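EGF family domain-containing protein (Toxoplasma gondii, PDB 4Z81) is probably a surface protein of the apical membrane antigen 1 family, carrying a C-terminal EGF-like domain, whose relatives bind rhoptry neck proteins during host-cell invasion. Local coordinates at residues Ile29-Gly34 / Arg46-Lys51; Thr296-Ser301 / Cys317-Lys322; Asn352-Val357 / Ile438-Thr443; Leu385-Ser390 / Ser397-Gly402; Pro467-Val472 / Cys482-Gly487. All coordinates share one frame; numbering follows the deposited sequence.

Contacts 1, 2, 3 and 5 follow one another along the chain, and contact 4 is nested inside the long loop that contact 3 closes. Contact 1 lies in the small sheet of strands 27-30, 43-51 and 36-40, and its centre is about 29 Å from that of contact 2. Contacts 2 and 4, with centres about 14 Å apart, touch through Arg-300 with Gln-399 and through Pro-320 and Lys-322 with Phe-386. Contact 3 meets contact 5 where Ile-438 packs on Glu-468, their centres about 15 Å apart. Contacts 1 and 5 lie about 46 Å apart between centres. The series thus runs from the body of the molecule, which carries the apical membrane antigen homology, out to its EGF-like end.

Contact 1: Ile29-Gly34 / Arg46-Lys51; sequences IWDKDG and RWTERK
Antiparallel pairing at the border of a three-stranded sheet joins Ile-29 to Thr-48, a hydrogen-bonded pair, and Trp-30 to Trp-47, the non-hydrogen-bonded pair that follows. Thr-48 N gives to Ile-29 O at 2.9 Å, and Ile-29 N gives in turn to Thr-48 O at 3.0 Å. Beyond Trp-30 the strand ends, yet Asp-31 N still reaches Arg-46 O at 3.2 Å before a type I turn leads to Gly-34. With Asp-31 CG anti to its backbone nitrogen (chi1 -179°), OD2 accepts from Thr-48 OG1 at 3.0 Å on the anti side. The other oxygen, OD1, takes Asp-33 N and so builds an Asx turn within the beta turn. Ile-29 runs alongside Thr-48, while its CG2 sits over a face of the Arg-50 guanidinium, 3.9 Å from NE. The Trp-30 ring turns its edge to Arg-46 O, CE3 lying 3.7 Å away. Arg-46, bent at chi2 and chi3, brings NH2 to Gly-34 O at a spacing too short to trust. Strand 43-51 is the middle one here, with strand 36-40 along its other side; Asp-27 holds Arg-50 in a salt bridge, and His-335 stacks on Trp-30.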
# COMPACT_ATOMS: atom_id res chain seq x y z
N ILE A 29 -0.84 -11.31 10.83
CA ILE A 29 -2.06 -12.10 10.69
C ILE A 29 -2.96 -11.78 11.88
O ILE A 29 -2.47 -11.51 12.98
CB ILE A 29 -1.77 -13.61 10.61
CG1 ILE A 29 -1.04 -14.09 11.86
CG2 ILE A 29 -0.96 -13.93 9.36
CD1 ILE A 29 -0.95 -15.61 11.99
N TRP A 30 -4.26 -11.81 11.66
CA TRP A 30 -5.20 -11.58 12.74
C TRP A 30 -5.24 -12.82 13.63
O TRP A 30 -5.29 -13.95 13.14
CB TRP A 30 -6.58 -11.24 12.19
CG TRP A 30 -6.50 -10.10 11.22
CD1 TRP A 30 -6.72 -10.15 9.87
CD2 TRP A 30 -6.14 -8.75 11.51
NE1 TRP A 30 -6.54 -8.91 9.32
CE2 TRP A 30 -6.18 -8.03 10.30
CE3 TRP A 30 -5.80 -8.07 12.69
CZ2 TRP A 30 -5.89 -6.67 10.23
CZ3 TRP A 30 -5.51 -6.72 12.62
CH2 TRP A 30 -5.56 -6.03 11.40
N ASP A 31 -5.19 -12.60 14.93
CA ASP A 31 -5.01 -13.68 15.89
C ASP A 31 -5.36 -13.19 17.29
O ASP A 31 -4.65 -12.38 17.88
CB ASP A 31 -3.56 -14.19 15.84
CG ASP A 31 -3.30 -15.33 16.80
OD1 ASP A 31 -4.27 -15.93 17.32
OD2 ASP A 31 -2.11 -15.64 17.03
N LYS A 32 -6.47 -13.69 17.83
CA LYS A 32 -6.94 -13.27 19.15
C LYS A 32 -6.04 -13.78 20.26
O LYS A 32 -6.17 -13.36 21.41
CB LYS A 32 -8.37 -13.75 19.38
CG LYS A 32 -9.41 -12.84 18.77
CD LYS A 32 -10.80 -13.43 18.83
CE LYS A 32 -11.87 -12.35 18.63
NZ LYS A 32 -11.48 -11.33 17.61
N ASP A 33 -5.12 -14.67 19.90
CA ASP A 33 -4.07 -15.10 20.81
C ASP A 33 -2.76 -14.36 20.53
O ASP A 33 -1.70 -14.76 21.01
CB ASP A 33 -3.83 -16.61 20.70
CG ASP A 33 -5.00 -17.45 21.20
OD1 ASP A 33 -5.81 -16.95 22.01
OD2 ASP A 33 -5.12 -18.63 20.77
N GLY A 34 -2.85 -13.27 19.75
CA GLY A 34 -1.69 -12.51 19.30
C GLY A 34 -1.10 -11.71 20.44
O GLY A 34 -1.79 -11.39 21.42
N ARG A 46 -6.26 -7.60 17.68
CA ARG A 46 -5.20 -8.49 18.13
C ARG A 46 -4.54 -9.13 16.91
O ARG A 46 -5.22 -9.60 16.01
CB ARG A 46 -5.75 -9.58 19.06
CG ARG A 46 -6.67 -9.08 20.16
CD ARG A 46 -5.94 -8.20 21.17
NE ARG A 46 -5.54 -8.93 22.37
CZ ARG A 46 -4.39 -9.59 22.53
NH1 ARG A 46 -4.14 -10.21 23.66
NH2 ARG A 46 -3.50 -9.62 21.55
N TRP A 47 -3.21 -9.15 16.89
CA TRP A 47 -2.50 -9.74 15.76
C TRP A 47 -1.12 -10.27 16.12
O TRP A 47 -0.56 -9.95 17.18
CB TRP A 47 -2.38 -8.72 14.62
CG TRP A 47 -1.36 -7.63 14.83
CD1 TRP A 47 -0.03 -7.68 14.53
CD2 TRP A 47 -1.61 -6.32 15.37
NE1 TRP A 47 0.57 -6.48 14.85
CE2 TRP A 47 -0.38 -5.63 15.37
CE3 TRP A 47 -2.75 -5.67 15.85
CZ2 TRP A 47 -0.25 -4.32 15.83
CZ3 TRP A 47 -2.62 -4.37 16.31
CH2 TRP A 47 -1.38 -3.71 16.30
N THR A 48 -0.60 -11.10 15.22
CA THR A 48 0.73 -11.65 15.34
C THR A 48 1.57 -11.12 14.20
O THR A 48 1.09 -11.00 13.08
CB THR A 48 0.71 -13.20 15.31
OG1 THR A 48 0.18 -13.69 16.55
CG2 THR A 48 2.11 -13.77 15.11
N GLU A 49 2.82 -10.79 14.51
CA GLU A 49 3.77 -10.31 13.52
C GLU A 49 4.71 -11.45 13.14
O GLU A 49 5.56 -11.85 13.94
CB GLU A 49 4.54 -9.11 14.09
CG GLU A 49 5.76 -8.67 13.31
CD GLU A 49 6.40 -7.42 13.91
OE1 GLU A 49 5.64 -6.54 14.40
OE2 GLU A 49 7.64 -7.32 13.89
N ARG A 50 4.55 -11.98 11.94
CA ARG A 50 5.30 -13.16 11.53
C ARG A 50 6.69 -12.77 11.07
O ARG A 50 7.64 -13.54 11.18
CB ARG A 50 4.57 -13.92 10.43
CG ARG A 50 3.21 -14.43 10.85
CD ARG A 50 2.72 -15.54 9.94
NE ARG A 50 2.62 -15.12 8.54
CZ ARG A 50 2.20 -15.90 7.55
NH1 ARG A 50 2.15 -15.43 6.31
NH2 ARG A 50 1.82 -17.15 7.79
N LYS A 51 6.82 -11.55 10.55
CA LYS A 51 8.06 -11.12 9.93
C LYS A 51 8.04 -9.60 9.76
O LYS A 51 6.98 -9.00 9.61
CB LYS A 51 8.24 -11.82 8.58
CG LYS A 51 9.52 -11.49 7.86
CD LYS A 51 9.55 -12.13 6.49
CE LYS A 51 10.85 -11.83 5.76
NZ LYS A 51 11.04 -10.37 5.51

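Contact 2: Thr296-Ser301 / Cys317-Lys322; sequences TQDFRS and CVRPMK
Phe-299 and Val-318 form a single antiparallel bridge, and this is the close-packed, buried half of the contact. Phe-299 N gives to Val-318 O at 2.8 Å along a nearly straight bond, and Val-318 N returns one to Phe-299 O at 3.0 Å. Each carbonyl also draws a CA-H: Asp-298 CA approaches Val-318 O, and Cys-317 CA approaches Phe-299 O. Val-318 CG2 packs against Phe-299 CB at 4.2 Å, and the Pro-320 ring presses its CD against Gln-297 O at 3.1 Å.

The other half is more open, and charge dominates it. Arg-300 holds Asp-298 side-on, NE to OD1 and NH2 to OD2, the latter at 3.0 Å. To get there, its CG takes the position between backbone N and carbonyl carbon (chi1 64°), and the chain bends at chi3. The guanidinium of Arg-319 then lies flat on that of Arg-300, centres 3.4 Å apart and planes 17° apart. Asp-298, gripped at the edge of Arg-300, probably balances part of the charge of the stacked pair. A water in the Arg-319 plane accepts from NH2 at 3.0 Å and donates to Phe-299 O, linking the two halves.

Strand 318-321 pairs on its other side with strand 101-104, where Ile-102 and Phe-104 meet Val-318. Thr-84 of helix 80-84 touches Phe-299, and a disulfide to Cys-304 fixes Cys-317 close by.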
# COMPACT_ATOMS: atom_id res chain seq x y z
N THR A 296 -0.77 -10.94 -6.97
CA THR A 296 0.40 -10.56 -7.76
C THR A 296 0.51 -9.04 -7.88
O THR A 296 -0.50 -8.34 -8.01
CB THR A 296 0.35 -11.19 -9.16
OG1 THR A 296 0.25 -12.61 -9.05
CG2 THR A 296 1.60 -10.83 -9.96
N GLN A 297 1.74 -8.54 -7.84
CA GLN A 297 1.99 -7.11 -7.95
C GLN A 297 2.96 -6.80 -9.08
O GLN A 297 2.96 -5.71 -9.64
CB GLN A 297 2.54 -6.57 -6.63
CG GLN A 297 1.51 -6.58 -5.51
CD GLN A 297 2.13 -6.84 -4.15
OE1 GLN A 297 2.91 -6.03 -3.65
NE2 GLN A 297 1.80 -7.98 -3.57
N ASP A 298 3.79 -7.78 -9.43
CA ASP A 298 4.73 -7.63 -10.53
C ASP A 298 4.83 -8.93 -11.31
O ASP A 298 4.97 -10.01 -10.73
CB ASP A 298 6.11 -7.22 -10.01
CG ASP A 298 7.05 -6.81 -11.12
OD1 ASP A 298 7.65 -7.70 -11.76
OD2 ASP A 298 7.20 -5.59 -11.36
N PHE A 299 4.76 -8.83 -12.64
CA PHE A 299 4.99 -9.98 -13.51
C PHE A 299 5.62 -9.48 -14.81
O PHE A 299 5.03 -8.66 -15.51
CB PHE A 299 3.69 -10.74 -13.79
CG PHE A 299 3.89 -12.12 -14.37
CD1 PHE A 299 4.80 -13.00 -13.81
CD2 PHE A 299 3.14 -12.54 -15.46
CE1 PHE A 299 4.98 -14.27 -14.34
CE2 PHE A 299 3.31 -13.81 -15.99
CZ PHE A 299 4.23 -14.68 -15.42
N ARG A 300 6.82 -9.97 -15.10
CA ARG A 300 7.60 -9.49 -16.23
C ARG A 300 8.41 -10.61 -16.88
O ARG A 300 9.41 -10.35 -17.54
CB ARG A 300 8.54 -8.36 -15.79
CG ARG A 300 9.60 -8.80 -14.79
CD ARG A 300 10.54 -7.66 -14.41
NE ARG A 300 9.87 -6.63 -13.61
CZ ARG A 300 10.46 -5.51 -13.19
NH1 ARG A 300 11.73 -5.27 -13.48
NH2 ARG A 300 9.78 -4.64 -12.46
N SER A 301 7.99 -11.86 -16.68
CA SER A 301 8.69 -13.00 -17.26
C SER A 301 8.40 -13.10 -18.75
O SER A 301 7.53 -12.40 -19.27
CB SER A 301 8.30 -14.30 -16.55
OG SER A 301 7.03 -14.75 -16.98
N CYS A 317 1.42 -9.03 -18.15
CA CYS A 317 2.55 -8.27 -17.64
C CYS A 317 2.05 -7.10 -16.81
O CYS A 317 1.24 -6.30 -17.29
CB CYS A 317 3.43 -7.76 -18.79
SG CYS A 317 3.98 -9.03 -19.95
N VAL A 318 2.51 -7.01 -15.57
CA VAL A 318 2.14 -5.89 -14.71
C VAL A 318 3.32 -5.45 -13.86
O VAL A 318 4.20 -6.25 -13.52
CB VAL A 318 0.96 -6.25 -13.77
CG1 VAL A 318 -0.31 -6.51 -14.57
CG2 VAL A 318 1.30 -7.46 -12.90
N ARG A 319 3.34 -4.16 -13.53
CA ARG A 319 4.35 -3.60 -12.65
C ARG A 319 3.69 -2.59 -11.71
O ARG A 319 2.77 -1.87 -12.11
CB ARG A 319 5.46 -2.92 -13.45
CG ARG A 319 6.33 -3.88 -14.27
CD ARG A 319 6.93 -3.19 -15.48
NE ARG A 319 8.39 -3.07 -15.40
CZ ARG A 319 9.26 -3.92 -15.93
NH1 ARG A 319 10.56 -3.70 -15.79
NH2 ARG A 319 8.85 -4.98 -16.61
N PRO A 320 4.14 -2.55 -10.44
CA PRO A 320 3.65 -1.47 -9.57
C PRO A 320 4.20 -0.13 -10.03
O PRO A 320 5.39 -0.05 -10.35
CB PRO A 320 4.20 -1.85 -8.19
CG PRO A 320 4.70 -3.25 -8.31
CD PRO A 320 5.08 -3.43 -9.74
N MET A 321 3.36 0.90 -10.06
CA MET A 321 3.80 2.22 -10.49
C MET A 321 3.22 3.33 -9.62
O MET A 321 2.16 3.18 -9.01
CB MET A 321 3.39 2.47 -11.95
CG MET A 321 4.21 1.69 -12.96
SD MET A 321 3.77 2.11 -14.66
CE MET A 321 4.29 3.82 -14.75
N LYS A 322 3.94 4.45 -9.56
CA LYS A 322 3.48 5.64 -8.87
C LYS A 322 3.65 6.85 -9.77
O LYS A 322 4.70 7.02 -10.39
CB LYS A 322 4.25 5.85 -7.56
CG LYS A 322 4.01 4.78 -6.50
CD LYS A 322 4.55 5.21 -5.14
CE LYS A 322 4.24 4.19 -4.07
NZ LYS A 322 4.69 4.62 -2.71
O HOH W 1 6.12 -6.17 -16.64

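Contact 3: Asn352-Val357 / Ile438-Thr443; sequences NVRWGV and IHSPTT
Backbone hydrogen bonds make the frame between Arg-354 and Ile-438, a hydrogen-bonded antiparallel pair next to the non-hydrogen-bonded pair Val-353 and His-439. Arg-354 N gives to Ile-438 O at 2.7 Å, and Ile-438 N answers to Arg-354 O at 2.9 Å. Beyond this pairing, Asn-352 O takes Ser-440 N at 3.0 Å, while Asn-352 N gives to Thr-443 O. Asn-352 is therefore gripped from both sides of the corner that 438-443 turns at Pro-441 and Thr-442.

Side-chain polar contacts are weaker. Thr-443 OG1, set between its own backbone N and carbonyl carbon (chi1 70°), makes a weak bond to Val-353 O at 2.9 Å. The Asn-352 amide adds another weak one, ND2 to Ser-440 O. A water at the edge of the Arg-354 guanidinium accepts from NH1 at 3.0 Å and donates to His-439 O; NH1 also forms a long, weak ion pair with Glu-468.

Apolar contact centres on the methylenes of Arg-354. Its CG rests against Thr-443 CG2 at 3.6 Å, and its CD against Ser-440 CB at 3.8 Å. Further out, Ile-438 CD1 lies over one face of the guanidinium, and Ile-438 CG2 comes within 3.8 Å of Arg-354 NH1.

Strand 353-359 runs between strand 363-366 and strand 436-440, with Pro-366 touching both Arg-354 and Ile-438. After the corner the chain enters strand 443-447 of a separate four-stranded sheet, whose Ala-445 packs on Val-353.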
# COMPACT_ATOMS: atom_id res chain seq x y z
N ASN A 352 10.04 21.04 2.48
CA ASN A 352 11.00 21.89 3.17
C ASN A 352 11.72 21.22 4.33
O ASN A 352 12.07 21.88 5.31
CB ASN A 352 10.31 23.16 3.68
CG ASN A 352 9.62 23.93 2.57
OD1 ASN A 352 8.41 24.15 2.60
ND2 ASN A 352 10.40 24.34 1.57
N VAL A 353 11.96 19.91 4.23
CA VAL A 353 12.77 19.22 5.23
C VAL A 353 13.71 18.20 4.60
O VAL A 353 13.51 17.78 3.46
CB VAL A 353 11.90 18.52 6.29
CG1 VAL A 353 11.30 19.54 7.25
CG2 VAL A 353 10.82 17.67 5.64
N ARG A 354 14.74 17.84 5.36
CA ARG A 354 15.75 16.88 4.94
C ARG A 354 15.88 15.77 5.97
O ARG A 354 15.94 16.05 7.17
CB ARG A 354 17.11 17.56 4.76
CG ARG A 354 17.12 18.77 3.84
CD ARG A 354 18.26 19.71 4.20
NE ARG A 354 19.56 19.05 4.16
CZ ARG A 354 20.67 19.52 4.73
NH1 ARG A 354 20.65 20.66 5.40
NH2 ARG A 354 21.80 18.83 4.65
N TRP A 355 15.92 14.52 5.51
CA TRP A 355 16.12 13.38 6.41
C TRP A 355 17.45 13.47 7.13
O TRP A 355 18.47 13.80 6.52
CB TRP A 355 16.07 12.05 5.64
CG TRP A 355 14.77 11.74 4.96
CD1 TRP A 355 14.53 11.67 3.62
CD2 TRP A 355 13.52 11.45 5.60
NE1 TRP A 355 13.22 11.35 3.39
CE2 TRP A 355 12.58 11.20 4.59
CE3 TRP A 355 13.11 11.36 6.94
CZ2 TRP A 355 11.25 10.89 4.86
CZ3 TRP A 355 11.79 11.05 7.21
CH2 TRP A 355 10.87 10.82 6.18
N GLY A 356 17.46 13.15 8.42
CA GLY A 356 18.68 13.19 9.20
C GLY A 356 18.70 12.23 10.37
O GLY A 356 17.71 11.53 10.64
N VAL A 357 19.84 12.17 11.05
CA VAL A 357 19.97 11.44 12.30
C VAL A 357 20.39 12.42 13.38
O VAL A 357 20.90 13.50 13.07
CB VAL A 357 20.99 10.28 12.22
CG1 VAL A 357 20.51 9.21 11.24
CG2 VAL A 357 22.37 10.80 11.81
N ILE A 438 15.73 18.21 9.13
CA ILE A 438 16.37 19.52 9.04
C ILE A 438 15.59 20.39 8.07
O ILE A 438 15.34 19.99 6.94
CB ILE A 438 17.83 19.42 8.55
CG1 ILE A 438 18.64 18.48 9.43
CG2 ILE A 438 18.47 20.80 8.53
CD1 ILE A 438 19.94 18.03 8.79
N HIS A 439 15.22 21.59 8.51
CA HIS A 439 14.50 22.50 7.64
C HIS A 439 15.39 23.06 6.53
O HIS A 439 16.56 23.37 6.75
CB HIS A 439 13.92 23.67 8.43
CG HIS A 439 13.33 24.73 7.55
ND1 HIS A 439 12.04 24.65 7.07
CD2 HIS A 439 13.86 25.86 7.04
CE1 HIS A 439 11.79 25.71 6.31
NE2 HIS A 439 12.88 26.46 6.27
N SER A 440 14.81 23.18 5.34
CA SER A 440 15.46 23.84 4.23
C SER A 440 14.39 24.42 3.30
O SER A 440 13.33 23.83 3.14
CB SER A 440 16.37 22.87 3.47
OG SER A 440 16.88 23.47 2.29
N PRO A 441 14.66 25.58 2.70
CA PRO A 441 13.67 26.13 1.77
C PRO A 441 13.52 25.31 0.50
O PRO A 441 12.43 25.28 -0.08
CB PRO A 441 14.22 27.52 1.45
CG PRO A 441 15.69 27.43 1.72
CD PRO A 441 15.81 26.49 2.88
N THR A 442 14.59 24.64 0.07
CA THR A 442 14.65 24.07 -1.27
C THR A 442 14.54 22.54 -1.34
O THR A 442 14.85 21.95 -2.38
CB THR A 442 15.97 24.47 -1.95
OG1 THR A 442 17.08 24.08 -1.14
CG2 THR A 442 16.03 25.97 -2.17
N THR A 443 14.09 21.90 -0.26
CA THR A 443 14.08 20.44 -0.20
C THR A 443 12.71 19.81 0.06
O THR A 443 11.79 20.46 0.56
CB THR A 443 15.04 19.92 0.89
OG1 THR A 443 14.52 20.22 2.19
CG2 THR A 443 16.42 20.54 0.73
O HOH W 2 19.00 23.14 5.68

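Contact 4: Leu385-Ser390 / Ser397-Gly402; sequences LFMLSS and SSQVRG
Gln-399 reaches back to the last turn of helix 378-387 and takes hold of the Met-387 carbonyl. From CB the chain leaves with CG anti to the backbone N (chi1 -176°) and stays extended. CG comes within 3.7 Å of Met-387 O, and CD lies equally near it. At the tip NE2 donates to Met-387 O at 2.9 Å, in the amide plane and on a carbonyl lone pair; NE2 also lies 3.9 Å from Met-387 CB. The other amide atom, OE1, turns to Arg-300, so both ends of the group are held and its rotation is fixed.

The backbone does the rest. Leu-388 O accepts from Arg-401 N at 2.9 Å and more weakly from Gly-402 N, which also makes a weak bond to Ser-389 O. Leu-388 CD2 packs on Arg-401 CG at 4.0 Å, and Val-400 CG1 lies 3.6 Å from Ser-390 C. At the backbone angles of Gly-402 a CB would be jammed against the preceding carbonyl O.

Together these bonds close a surface loop where the chain leaves helix 378-387 and heads for strand 405-410. Tyr-57 lies beside Phe-386 and Gln-399, and Tyr-403 packs on Leu-388.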
# COMPACT_ATOMS: atom_id res chain seq x y z
N LEU A 385 12.72 6.19 -5.84
CA LEU A 385 12.84 5.67 -4.49
C LEU A 385 12.01 4.39 -4.33
O LEU A 385 12.49 3.38 -3.83
CB LEU A 385 12.39 6.72 -3.47
CG LEU A 385 12.30 6.24 -2.02
CD1 LEU A 385 13.63 5.69 -1.53
CD2 LEU A 385 11.83 7.38 -1.12
N PHE A 386 10.76 4.47 -4.78
CA PHE A 386 9.84 3.34 -4.73
C PHE A 386 10.43 2.12 -5.45
O PHE A 386 10.40 1.00 -4.92
CB PHE A 386 8.50 3.74 -5.35
CG PHE A 386 7.47 2.65 -5.37
CD1 PHE A 386 7.15 1.96 -4.21
CD2 PHE A 386 6.80 2.32 -6.54
CE1 PHE A 386 6.20 0.96 -4.22
CE2 PHE A 386 5.85 1.31 -6.56
CZ PHE A 386 5.55 0.63 -5.39
N MET A 387 10.98 2.34 -6.63
CA MET A 387 11.56 1.26 -7.43
C MET A 387 12.79 0.65 -6.79
O MET A 387 13.12 -0.51 -7.05
CB MET A 387 11.92 1.77 -8.82
CG MET A 387 10.74 2.01 -9.73
SD MET A 387 11.18 2.98 -11.18
CE MET A 387 12.71 2.19 -11.68
N LEU A 388 13.48 1.43 -5.96
CA LEU A 388 14.72 0.98 -5.34
C LEU A 388 14.52 0.52 -3.90
O LEU A 388 15.49 0.26 -3.18
CB LEU A 388 15.77 2.09 -5.40
CG LEU A 388 16.20 2.55 -6.79
CD1 LEU A 388 17.25 3.65 -6.68
CD2 LEU A 388 16.72 1.40 -7.64
N SER A 389 13.26 0.43 -3.47
CA SER A 389 12.96 0.15 -2.07
C SER A 389 13.24 -1.31 -1.71
O SER A 389 14.38 -1.68 -1.42
CB SER A 389 11.50 0.51 -1.76
OG SER A 389 10.59 -0.20 -2.58
N SER A 390 12.21 -2.15 -1.72
CA SER A 390 12.38 -3.56 -1.40
C SER A 390 11.32 -4.38 -2.10
O SER A 390 10.28 -3.87 -2.48
CB SER A 390 12.32 -3.78 0.11
OG SER A 390 11.09 -3.33 0.63
N SER A 397 15.40 -8.86 -6.80
CA SER A 397 16.51 -8.44 -5.96
C SER A 397 17.55 -7.62 -6.73
O SER A 397 18.33 -6.87 -6.15
CB SER A 397 17.19 -9.65 -5.32
OG SER A 397 17.66 -10.55 -6.31
N SER A 398 17.54 -7.77 -8.05
CA SER A 398 18.49 -7.07 -8.91
C SER A 398 18.10 -5.60 -9.11
O SER A 398 18.94 -4.78 -9.48
CB SER A 398 18.60 -7.78 -10.26
OG SER A 398 17.31 -7.98 -10.83
N GLN A 399 16.83 -5.28 -8.86
CA GLN A 399 16.33 -3.92 -9.03
C GLN A 399 16.40 -3.11 -7.73
O GLN A 399 16.88 -1.98 -7.73
CB GLN A 399 14.89 -3.94 -9.54
CG GLN A 399 14.31 -2.55 -9.84
CD GLN A 399 12.82 -2.59 -10.13
OE1 GLN A 399 12.39 -3.04 -11.19
NE2 GLN A 399 12.02 -2.10 -9.18
N VAL A 400 15.90 -3.68 -6.64
CA VAL A 400 15.82 -2.97 -5.37
C VAL A 400 17.19 -2.84 -4.73
O VAL A 400 18.10 -3.61 -5.02
CB VAL A 400 14.86 -3.67 -4.39
CG1 VAL A 400 13.45 -3.73 -4.98
CG2 VAL A 400 15.36 -5.06 -4.04
N ARG A 401 17.33 -1.86 -3.84
CA ARG A 401 18.60 -1.55 -3.20
C ARG A 401 18.46 -1.41 -1.68
O ARG A 401 19.45 -1.36 -0.96
CB ARG A 401 19.19 -0.26 -3.77
CG ARG A 401 19.43 -0.28 -5.28
CD ARG A 401 20.81 -0.82 -5.64
NE ARG A 401 20.88 -2.28 -5.58
CZ ARG A 401 20.61 -3.09 -6.60
NH1 ARG A 401 20.70 -4.40 -6.43
NH2 ARG A 401 20.25 -2.61 -7.78
N GLY A 402 17.22 -1.33 -1.21
CA GLY A 402 16.95 -1.16 0.21
C GLY A 402 16.77 0.30 0.61
O GLY A 402 16.89 0.65 1.78

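Contact 5: Pro467-Val472 / Cys482-Gly487; sequences PEDKCV and CDVATG
Cys-471 places SG beside its backbone nitrogen (chi1 -69°), whereas Cys-482 swings SG anti to its own (chi1 -171°); the two sulfurs then meet at 2.0 Å across a disulfide with chi3 -86°. Val-484 packs against this bridge from 482-487, its CG2 4.1 Å from Cys-471 SG. The other branch, CG1, points at the chain before the cysteine, 3.5 Å from Glu-468 O and 3.7 Å from Asp-469 CA. Two aspartates shape the backbone on each side: Asp-469 OD1 accepts from Cys-471 N at 2.9 Å, and Asp-483 OD1 from Ala-485 N, each an Asx turn, with the oxygen met on its anti side, tilted from the carboxylate plane.

Cys-471 and Cys-482 are the first and third of six cysteines, a pairing characteristic of EGF domains, and Cys-482 lies in the first strand of the hairpin 480-483/488-491. The turn between those strands is closed by Asp-483 O, which accepts from both Thr-486 N and Gly-487 N. Gly-487 CA lies 3.4 Å from Lys-470 O, and its positive phi suits glycine. Lys-470 lays its extended chain over the turn, with CB 3.9 Å from Val-484 O and NZ 3.6 Å from Ala-485 O. Beyond the bridge, Asp-469 OD2 is held by Lys-360 in a salt bridge and by the Ser-359 hydroxyl, while Tyr-363 of strand 363-366 touches both Asp-469 and Val-484.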
# COMPACT_ATOMS: atom_id res chain seq x y z
N PRO A 467 17.50 21.97 14.72
CA PRO A 467 18.52 22.77 14.04
C PRO A 467 19.67 21.89 13.55
O PRO A 467 20.01 20.92 14.21
CB PRO A 467 19.00 23.74 15.13
CG PRO A 467 17.90 23.76 16.15
CD PRO A 467 17.29 22.39 16.11
N GLU A 468 20.25 22.22 12.40
CA GLU A 468 21.34 21.42 11.87
C GLU A 468 22.59 21.56 12.72
O GLU A 468 22.88 22.64 13.23
CB GLU A 468 21.65 21.81 10.42
CG GLU A 468 22.77 20.98 9.80
CD GLU A 468 22.99 21.29 8.33
OE1 GLU A 468 22.34 22.22 7.82
OE2 GLU A 468 23.83 20.61 7.70
N ASP A 469 23.31 20.46 12.89
CA ASP A 469 24.62 20.49 13.53
C ASP A 469 25.66 20.85 12.49
O ASP A 469 26.17 19.97 11.78
CB ASP A 469 24.94 19.14 14.18
CG ASP A 469 26.25 19.16 14.96
OD1 ASP A 469 26.96 20.19 14.92
OD2 ASP A 469 26.57 18.14 15.59
N LYS A 470 25.96 22.14 12.37
CA LYS A 470 26.95 22.61 11.41
C LYS A 470 28.37 22.52 11.98
O LYS A 470 29.33 22.95 11.35
CB LYS A 470 26.64 24.04 10.98
CG LYS A 470 25.34 24.18 10.21
CD LYS A 470 25.00 25.64 9.94
CE LYS A 470 23.59 25.78 9.41
NZ LYS A 470 23.21 27.21 9.20
N CYS A 471 28.48 21.95 13.18
CA CYS A 471 29.77 21.82 13.86
C CYS A 471 30.29 20.38 13.80
O CYS A 471 31.19 20.01 14.56
CB CYS A 471 29.66 22.27 15.31
SG CYS A 471 29.40 24.05 15.48
N VAL A 472 29.72 19.57 12.92
CA VAL A 472 30.21 18.22 12.70
C VAL A 472 31.63 18.30 12.16
O VAL A 472 31.90 19.03 11.21
CB VAL A 472 29.30 17.43 11.73
CG1 VAL A 472 29.95 16.11 11.31
CG2 VAL A 472 27.95 17.18 12.37
N CYS A 482 32.64 25.71 18.89
CA CYS A 482 31.92 25.85 17.64
C CYS A 482 30.48 26.29 17.89
O CYS A 482 29.74 25.64 18.63
CB CYS A 482 31.94 24.54 16.84
SG CYS A 482 31.30 24.70 15.16
N ASP A 483 30.10 27.41 17.28
CA ASP A 483 28.73 27.89 17.33
C ASP A 483 27.91 27.11 16.30
O ASP A 483 28.18 27.17 15.10
CB ASP A 483 28.68 29.40 17.07
CG ASP A 483 27.28 29.99 17.24
OD1 ASP A 483 26.28 29.28 17.00
OD2 ASP A 483 27.19 31.18 17.61
N VAL A 484 26.91 26.39 16.78
CA VAL A 484 26.17 25.46 15.95
C VAL A 484 25.24 26.20 14.98
O VAL A 484 24.76 25.63 14.00
CB VAL A 484 25.35 24.47 16.81
CG1 VAL A 484 24.90 23.29 15.99
CG2 VAL A 484 26.18 23.98 18.00
N ALA A 485 25.01 27.49 15.24
CA ALA A 485 24.13 28.30 14.41
C ALA A 485 24.81 28.73 13.11
O ALA A 485 24.15 29.03 12.12
CB ALA A 485 23.65 29.52 15.18
N THR A 486 26.14 28.75 13.15
CA THR A 486 26.96 29.27 12.05
C THR A 486 27.96 28.23 11.55
O THR A 486 28.37 28.26 10.39
CB THR A 486 27.73 30.53 12.47
OG1 THR A 486 28.76 30.80 11.52
CG2 THR A 486 28.35 30.32 13.83
N GLY A 487 28.36 27.32 12.43
CA GLY A 487 29.31 26.28 12.10
C GLY A 487 30.75 26.77 12.15
O GLY A 487 31.65 26.10 11.65
O HOH W 3 22.38 25.00 13.28